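Local atomic coordinates of LysR family transcriptional regulator (Vibrio vulnificus, PDB entry 5FHK), a protein that probably acts as a DNA-binding transcription factor that controls virulence genes, and is represented here by its regulatory, substrate-binding-like domain. Residues P93-D98 with P171-N176; N45-D50 with G61-S66; N27-Q32 with I198-A203. All coordinates share one frame; numbering follows the deposited sequence.

Interaction 1 of 3, residues P93-D98 with P171-N176; sequences PTHAED and PDWSAN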
# COMPACT_ATOMS: atom_id res chain seq x y z
N PRO A 93 10.61 -5.46 -27.05
CA PRO A 93 10.30 -6.84 -27.46
C PRO A 93 9.06 -6.88 -28.33
O PRO A 93 8.14 -6.07 -28.19
CB PRO A 93 10.07 -7.55 -26.12
CG PRO A 93 9.59 -6.49 -25.22
CD PRO A 93 10.33 -5.24 -25.62
N THR A 94 9.04 -7.85 -29.25
CA THR A 94 7.90 -8.02 -30.13
C THR A 94 7.24 -9.39 -30.01
O THR A 94 6.15 -9.58 -30.56
CB THR A 94 8.30 -7.76 -31.60
OG1 THR A 94 9.05 -8.87 -32.10
CG2 THR A 94 9.15 -6.49 -31.70
N HIS A 95 7.82 -10.33 -29.28
CA HIS A 95 7.13 -11.53 -28.84
C HIS A 95 7.38 -11.72 -27.35
O HIS A 95 8.41 -11.30 -26.82
CB HIS A 95 7.59 -12.77 -29.63
CG HIS A 95 6.86 -14.02 -29.28
ND1 HIS A 95 7.24 -14.84 -28.23
CD2 HIS A 95 5.75 -14.59 -29.81
CE1 HIS A 95 6.41 -15.87 -28.15
NE2 HIS A 95 5.50 -15.74 -29.10
N ALA A 96 6.41 -12.33 -26.66
CA ALA A 96 6.51 -12.47 -25.21
C ALA A 96 7.72 -13.29 -24.77
O ALA A 96 8.05 -13.27 -23.57
CB ALA A 96 5.24 -13.10 -24.65
N GLU A 97 8.38 -14.00 -25.68
CA GLU A 97 9.59 -14.72 -25.32
C GLU A 97 10.79 -13.79 -25.19
O GLU A 97 11.76 -14.15 -24.51
CB GLU A 97 9.89 -15.81 -26.36
CG GLU A 97 9.15 -17.12 -26.09
CD GLU A 97 9.59 -17.79 -24.79
OE1 GLU A 97 10.79 -17.73 -24.45
OE2 GLU A 97 8.72 -18.37 -24.09
N ASP A 98 10.73 -12.61 -25.79
CA ASP A 98 11.82 -11.65 -25.67
C ASP A 98 11.93 -11.05 -24.28
O ASP A 98 12.91 -10.34 -24.01
CB ASP A 98 11.64 -10.54 -26.71
CG ASP A 98 11.65 -11.07 -28.14
OD1 ASP A 98 12.31 -12.10 -28.41
OD2 ASP A 98 10.99 -10.44 -29.00
N PRO A 171 1.42 -5.16 -27.03
CA PRO A 171 -0.01 -4.90 -26.83
C PRO A 171 -0.91 -6.04 -27.29
O PRO A 171 -2.09 -6.08 -26.91
CB PRO A 171 -0.26 -3.62 -27.64
CG PRO A 171 1.00 -3.32 -28.38
CD PRO A 171 1.94 -4.48 -28.22
N ASP A 172 -0.38 -6.97 -28.08
CA ASP A 172 -1.12 -8.18 -28.44
C ASP A 172 -1.12 -9.22 -27.32
O ASP A 172 -1.77 -10.26 -27.46
CB ASP A 172 -0.54 -8.79 -29.72
CG ASP A 172 -1.48 -9.79 -30.39
OD1 ASP A 172 -2.42 -9.37 -31.11
OD2 ASP A 172 -1.27 -11.02 -30.20
N TRP A 173 -0.43 -8.97 -26.21
CA TRP A 173 -0.34 -9.90 -25.10
C TRP A 173 -1.04 -9.34 -23.86
O TRP A 173 -1.05 -8.12 -23.63
CB TRP A 173 1.12 -10.21 -24.76
CG TRP A 173 1.82 -10.96 -25.83
CD1 TRP A 173 2.44 -10.44 -26.91
CD2 TRP A 173 1.97 -12.38 -25.91
NE1 TRP A 173 2.98 -11.45 -27.68
CE2 TRP A 173 2.70 -12.66 -27.09
CE3 TRP A 173 1.57 -13.45 -25.11
CZ2 TRP A 173 3.03 -13.95 -27.48
CZ3 TRP A 173 1.89 -14.74 -25.50
CH2 TRP A 173 2.61 -14.98 -26.69
N SER A 174 -1.57 -10.24 -23.05
CA SER A 174 -2.25 -9.85 -21.82
C SER A 174 -2.46 -11.07 -20.97
O SER A 174 -2.56 -12.19 -21.48
CB SER A 174 -3.59 -9.19 -22.11
OG SER A 174 -4.61 -10.18 -22.19
N ALA A 175 -2.53 -10.84 -19.66
CA ALA A 175 -2.99 -11.87 -18.74
C ALA A 175 -4.50 -12.04 -18.87
O ALA A 175 -5.21 -11.18 -19.41
CB ALA A 175 -2.63 -11.51 -17.30
N ASN A 176 -5.00 -13.17 -18.37
CA ASN A 176 -6.45 -13.29 -18.43
C ASN A 176 -7.08 -12.48 -17.30
O ASN A 176 -6.49 -12.33 -16.23
CB ASN A 176 -6.87 -14.76 -18.33
CG ASN A 176 -6.87 -15.45 -19.69
OD1 ASN A 176 -7.34 -14.89 -20.69
ND2 ASN A 176 -6.35 -16.68 -19.73
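W173 reaches from 171-176 to 93-98 and is met there by A96 and H95. The methyl of A96 sits over the centre of the indole six-membered ring. A96 CB lies 3.4 Å from the centroid of the W173 six-membered ring, only 7° off the normal, which makes a CH-pi contact. H95 comes in at the rim of the same ring. The pair is T-shaped (edge-to-face), with the edge of W173 turned to the imidazole face and the planes 82° apart. The nearest atoms are W173 CZ2 and H95 NE2, at 3.5 Å. H95 has CG anti to the backbone N (chi1 -177°), which swings the imidazole out toward the indole. A hydrogen bond from E97 N to H95 ND1, 2.9 Å long, limits its rotation, and NE2 is hydrogen-bonded to E121. The loop itself is tied by D98, whose OD2 accepts from T94 N at 3.3 Å and from H95 N at 3.2 Å. W173 lies on the short edge strand 173-174, which pairs with strand 113-117. V123 of the neighbouring strand 122-125 also touches H95, A96 and W173. The contact thus seats the loop before strand 104-107 against the small antiparallel sheet of the regulatory domain. No hydrogen bond crosses between the two segments, so their cohesion rests on aromatic and CH-pi contacts, while the polar bonds of H95 orient its ring.

Interaction 2 of 3, residues N45-D50 with G61-S66; sequences NADQLD and GPQRDS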
# COMPACT_ATOMS: atom_id res chain seq x y z
N ASN A 45 -4.46 -13.67 0.40
CA ASN A 45 -5.04 -14.97 0.04
C ASN A 45 -6.39 -15.11 0.74
O ASN A 45 -6.46 -15.42 1.94
CB ASN A 45 -4.09 -16.12 0.40
CG ASN A 45 -3.53 -16.02 1.81
OD1 ASN A 45 -3.25 -14.93 2.30
ND2 ASN A 45 -3.39 -17.16 2.47
N ALA A 46 -7.46 -14.89 -0.01
CA ALA A 46 -8.81 -14.94 0.53
C ALA A 46 -9.36 -16.36 0.62
O ALA A 46 -10.41 -16.56 1.24
CB ALA A 46 -9.74 -14.08 -0.32
N ASP A 47 -8.69 -17.33 0.00
CA ASP A 47 -9.08 -18.72 0.20
C ASP A 47 -8.74 -19.20 1.60
O ASP A 47 -9.28 -20.22 2.03
CB ASP A 47 -8.40 -19.63 -0.84
CG ASP A 47 -8.87 -19.34 -2.25
OD1 ASP A 47 -8.09 -19.56 -3.20
OD2 ASP A 47 -10.03 -18.90 -2.42
N GLN A 48 -7.87 -18.49 2.31
CA GLN A 48 -7.53 -18.84 3.69
C GLN A 48 -8.38 -18.10 4.72
O GLN A 48 -8.19 -18.31 5.93
CB GLN A 48 -6.05 -18.56 3.94
CG GLN A 48 -5.18 -19.76 3.62
CD GLN A 48 -5.73 -21.02 4.26
OE1 GLN A 48 -6.20 -21.92 3.57
NE2 GLN A 48 -5.69 -21.08 5.59
N LEU A 49 -9.33 -17.28 4.30
CA LEU A 49 -10.19 -16.65 5.28
C LEU A 49 -11.30 -17.59 5.73
O LEU A 49 -11.78 -18.44 4.97
CB LEU A 49 -10.81 -15.36 4.74
CG LEU A 49 -9.86 -14.27 4.28
CD1 LEU A 49 -10.61 -13.31 3.32
CD2 LEU A 49 -9.27 -13.55 5.49
N ASP A 50 -11.74 -17.39 6.97
CA ASP A 50 -12.89 -18.10 7.51
C ASP A 50 -14.13 -17.22 7.36
O ASP A 50 -14.24 -16.20 8.05
CB ASP A 50 -12.64 -18.45 8.98
CG ASP A 50 -13.84 -19.03 9.66
OD1 ASP A 50 -14.81 -19.41 8.95
OD2 ASP A 50 -13.81 -19.13 10.91
N GLY A 61 -11.06 -13.29 -7.92
CA GLY A 61 -11.26 -14.68 -8.27
C GLY A 61 -12.44 -15.29 -7.55
O GLY A 61 -12.83 -14.86 -6.45
N PRO A 62 -13.02 -16.33 -8.14
CA PRO A 62 -14.24 -16.92 -7.59
C PRO A 62 -13.97 -17.82 -6.39
O PRO A 62 -12.84 -18.26 -6.13
CB PRO A 62 -14.80 -17.75 -8.76
CG PRO A 62 -13.93 -17.40 -9.97
CD PRO A 62 -12.62 -16.96 -9.41
N GLN A 63 -15.04 -18.09 -5.65
CA GLN A 63 -15.06 -19.05 -4.56
C GLN A 63 -16.28 -19.94 -4.73
O GLN A 63 -17.27 -19.55 -5.36
CB GLN A 63 -15.09 -18.36 -3.18
CG GLN A 63 -13.71 -18.13 -2.56
CD GLN A 63 -13.75 -17.99 -1.04
OE1 GLN A 63 -14.50 -18.71 -0.35
NE2 GLN A 63 -12.96 -17.06 -0.50
N ARG A 64 -16.21 -21.15 -4.18
CA ARG A 64 -17.25 -22.16 -4.35
C ARG A 64 -18.04 -22.42 -3.07
O ARG A 64 -18.74 -23.43 -2.98
CB ARG A 64 -16.65 -23.46 -4.86
CG ARG A 64 -15.88 -24.22 -3.79
CD ARG A 64 -14.92 -25.22 -4.39
NE ARG A 64 -14.06 -24.68 -5.45
CZ ARG A 64 -12.80 -25.06 -5.67
NH1 ARG A 64 -12.22 -25.98 -4.90
NH2 ARG A 64 -12.10 -24.50 -6.66
N ASP A 65 -17.93 -21.54 -2.08
CA ASP A 65 -18.59 -21.75 -0.80
C ASP A 65 -20.11 -21.70 -0.98
O ASP A 65 -20.65 -20.69 -1.45
CB ASP A 65 -18.12 -20.71 0.21
CG ASP A 65 -17.95 -21.29 1.61
OD1 ASP A 65 -18.95 -21.77 2.20
OD2 ASP A 65 -16.81 -21.27 2.13
N SER A 66 -20.79 -22.79 -0.62
CA SER A 66 -22.24 -22.86 -0.74
C SER A 66 -22.96 -22.03 0.32
O SER A 66 -24.15 -21.76 0.18
CB SER A 66 -22.71 -24.31 -0.66
OG SER A 66 -22.35 -24.88 0.59
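Q63 and D47 pass each other in opposite directions between two loops. Their flat ends are well turned from one another, with the amide and carboxylate planes 68° apart. The touch between them is made partway along the glutamine: Q63 CG lies 3.8 Å from D47 OD2. The amide nitrogen runs on past the carboxylate, 4.0 Å from Q63 NE2 to D47 OD2, and ends by the backbone of the other loop. There Q63 NE2 stands 3.1 Å from A46 O. Beyond CG the glutamine chain is extended (chi2 -156°), which carries the amide across to that carbonyl. Within segment 45-50, L49 N makes a weak hydrogen bond to A46 O, 3.3 Å long. The methyl of A46 points toward 61-66 but stays 4.4 Å from Q63 NE2.

Both loops flank strand 56-60 in the first lobe of the LysR substrate-binding domain, which belongs to the periplasmic binding protein superfamily. The contact lies at the surface of this lobe. Segment 45-50 precedes that strand, after strand 38-43; segment 61-66 follows it and leads into strand 68-82. The strand between them also takes part through R59, which forms a salt bridge with D47 OD2. This is the main polar partner of the D47 carboxylate, so Q63 passes an oxygen already engaged by a cation. A46 packs on R59 as well, while Q63 rests on L183 of strand 178-185.

Interaction 3 of 3, residues N27-Q32 with I198-A203; sequences NGFMSQ and IDYVIA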
# COMPACT_ATOMS: atom_id res chain seq x y z
N ASN A 27 -15.85 5.33 0.94
CA ASN A 27 -15.94 6.69 1.47
C ASN A 27 -17.35 7.25 1.28
O ASN A 27 -17.89 7.93 2.16
CB ASN A 27 -14.88 7.60 0.82
CG ASN A 27 -13.47 7.36 1.34
OD1 ASN A 27 -13.29 6.95 2.50
ND2 ASN A 27 -12.44 7.63 0.49
N GLY A 28 -18.00 6.90 0.17
CA GLY A 28 -19.38 7.34 -0.02
C GLY A 28 -20.33 6.69 0.97
O GLY A 28 -21.28 7.32 1.43
N PHE A 29 -20.07 5.44 1.33
CA PHE A 29 -20.95 4.79 2.29
C PHE A 29 -20.79 5.41 3.67
O PHE A 29 -21.79 5.71 4.34
CB PHE A 29 -20.65 3.29 2.32
CG PHE A 29 -21.35 2.58 3.44
CD1 PHE A 29 -22.66 2.19 3.31
CD2 PHE A 29 -20.70 2.36 4.65
CE1 PHE A 29 -23.29 1.54 4.33
CE2 PHE A 29 -21.34 1.71 5.69
CZ PHE A 29 -22.63 1.29 5.53
N MET A 30 -19.55 5.58 4.11
CA MET A 30 -19.29 6.16 5.43
C MET A 30 -19.87 7.55 5.51
O MET A 30 -20.30 8.00 6.58
CB MET A 30 -17.79 6.20 5.70
CG MET A 30 -17.17 4.82 5.96
SD MET A 30 -15.51 4.92 6.64
CE MET A 30 -14.51 5.05 5.17
N SER A 31 -19.79 8.27 4.40
CA SER A 31 -20.36 9.59 4.29
C SER A 31 -21.86 9.55 4.54
O SER A 31 -22.40 10.41 5.24
CB SER A 31 -20.04 10.13 2.91
OG SER A 31 -19.98 11.51 2.92
N GLN A 32 -22.55 8.52 4.02
CA GLN A 32 -24.00 8.45 4.13
C GLN A 32 -24.45 7.90 5.48
O GLN A 32 -25.57 8.21 5.92
CB GLN A 32 -24.56 7.60 2.98
CG GLN A 32 -26.07 7.69 2.74
CD GLN A 32 -26.50 6.91 1.51
OE1 GLN A 32 -25.90 7.01 0.43
NE2 GLN A 32 -27.55 6.10 1.66
N ILE A 198 -24.34 -3.70 2.24
CA ILE A 198 -24.43 -4.53 1.04
C ILE A 198 -25.34 -3.89 0.00
O ILE A 198 -25.10 -3.99 -1.20
CB ILE A 198 -24.91 -5.94 1.42
CG1 ILE A 198 -23.75 -6.73 2.02
CG2 ILE A 198 -25.51 -6.64 0.24
CD1 ILE A 198 -24.19 -7.87 2.95
N ASP A 199 -26.44 -3.27 0.45
CA ASP A 199 -27.32 -2.61 -0.49
C ASP A 199 -26.67 -1.37 -1.08
O ASP A 199 -26.87 -1.07 -2.26
CB ASP A 199 -28.64 -2.22 0.20
CG ASP A 199 -29.56 -3.43 0.41
OD1 ASP A 199 -29.38 -4.49 -0.25
OD2 ASP A 199 -30.48 -3.30 1.26
N TYR A 200 -25.91 -0.62 -0.27
CA TYR A 200 -25.17 0.51 -0.83
C TYR A 200 -24.27 0.05 -1.97
O TYR A 200 -24.28 0.65 -3.05
CB TYR A 200 -24.35 1.20 0.26
CG TYR A 200 -23.72 2.49 -0.23
CD1 TYR A 200 -24.42 3.70 -0.20
CD2 TYR A 200 -22.43 2.49 -0.75
CE1 TYR A 200 -23.84 4.88 -0.66
CE2 TYR A 200 -21.85 3.65 -1.19
CZ TYR A 200 -22.55 4.83 -1.15
OH TYR A 200 -21.91 5.95 -1.61
N VAL A 201 -23.54 -1.05 -1.75
CA VAL A 201 -22.60 -1.57 -2.75
C VAL A 201 -23.35 -1.93 -4.02
O VAL A 201 -22.96 -1.53 -5.12
CB VAL A 201 -21.82 -2.77 -2.19
CG1 VAL A 201 -20.89 -3.38 -3.25
CG2 VAL A 201 -20.99 -2.37 -0.99
N ILE A 202 -24.45 -2.67 -3.89
CA ILE A 202 -25.19 -3.05 -5.09
C ILE A 202 -25.75 -1.82 -5.78
O ILE A 202 -25.63 -1.67 -7.00
CB ILE A 202 -26.29 -4.07 -4.76
CG1 ILE A 202 -25.65 -5.39 -4.30
CG2 ILE A 202 -27.15 -4.32 -5.97
CD1 ILE A 202 -26.59 -6.28 -3.46
N ALA A 203 -26.34 -0.90 -5.01
CA ALA A 203 -26.88 0.31 -5.62
C ALA A 203 -25.78 1.23 -6.14
O ALA A 203 -26.05 2.07 -6.99
CB ALA A 203 -27.78 1.05 -4.63
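Y200 reaches from helix 192-204 to helix 18-32, where F29, Q32 and G28 meet its face, edge and hydroxyl. Its CG is anti to the backbone N (chi1 -172°), which carries the ring across to helix 18-32. F29 meets it in two ways. The F29 methylene lies over one face of the tyrosine, with F29 CB 3.9 Å from the centroid of the Y200 ring, a CH-pi contact. The phenyl ring then turns its edge to the same tyrosine in an offset edge-to-face pair, with centroids of the F29 and Y200 rings 5.6 Å apart and planes at 69°. F29 CD1 also touches Y200 CB at 3.6 Å, near the base of the tyrosine.

The two segments run at 129° to each other, with their axes 10.5 Å apart at closest approach. Both helices belong to the same lobe of the LysR substrate-binding domain, which has the fold of periplasmic binding proteins. F29 reaches further into this lobe, meeting I38 of strand 38-43 and the ring of F197 edge-to-face. V201 and I202 set helix 192-204 against M182 of strand 178-185.

Q32 is extended beyond CG, which brings its amide to the edge of the tyrosine. Q32 OE1 lies in the ring plane, 3.2 Å from Y200 CE1, and the amide is steeply turned against the ring. At the far end of the tyrosine, the hydroxyl packs on the backbone of G28 without a hydrogen bond, with Y200 OH 3.1 Å from G28 C. The absence of a side chain on G28 leaves room for that oxygen. Beyond this contact, N27 and M30 turn to the second subunit: N27 ND2 is hydrogen-bonded to S141 and M30 O to R130 of that other chain.

Overall arrangement
From the N terminus, helix 18-32 supplies the first half of interaction 3, which closes only at helix 192-204 near the C terminus. Interactions 1 and 2 are both nested inside that long loop. Interaction 2 closes first, a short loop around strand 56-60. Interaction 1 opens later and joins the loop before strand 104-107 to strand 173-174. These two lie in series and do not cross. Interactions 2 and 3 belong to one lobe, their centres about 23 Å apart. Interaction 1 lies in the other lobe, its centre about 39 Å from that of interaction 3, on the opposite side of the chain's centre. None touches another.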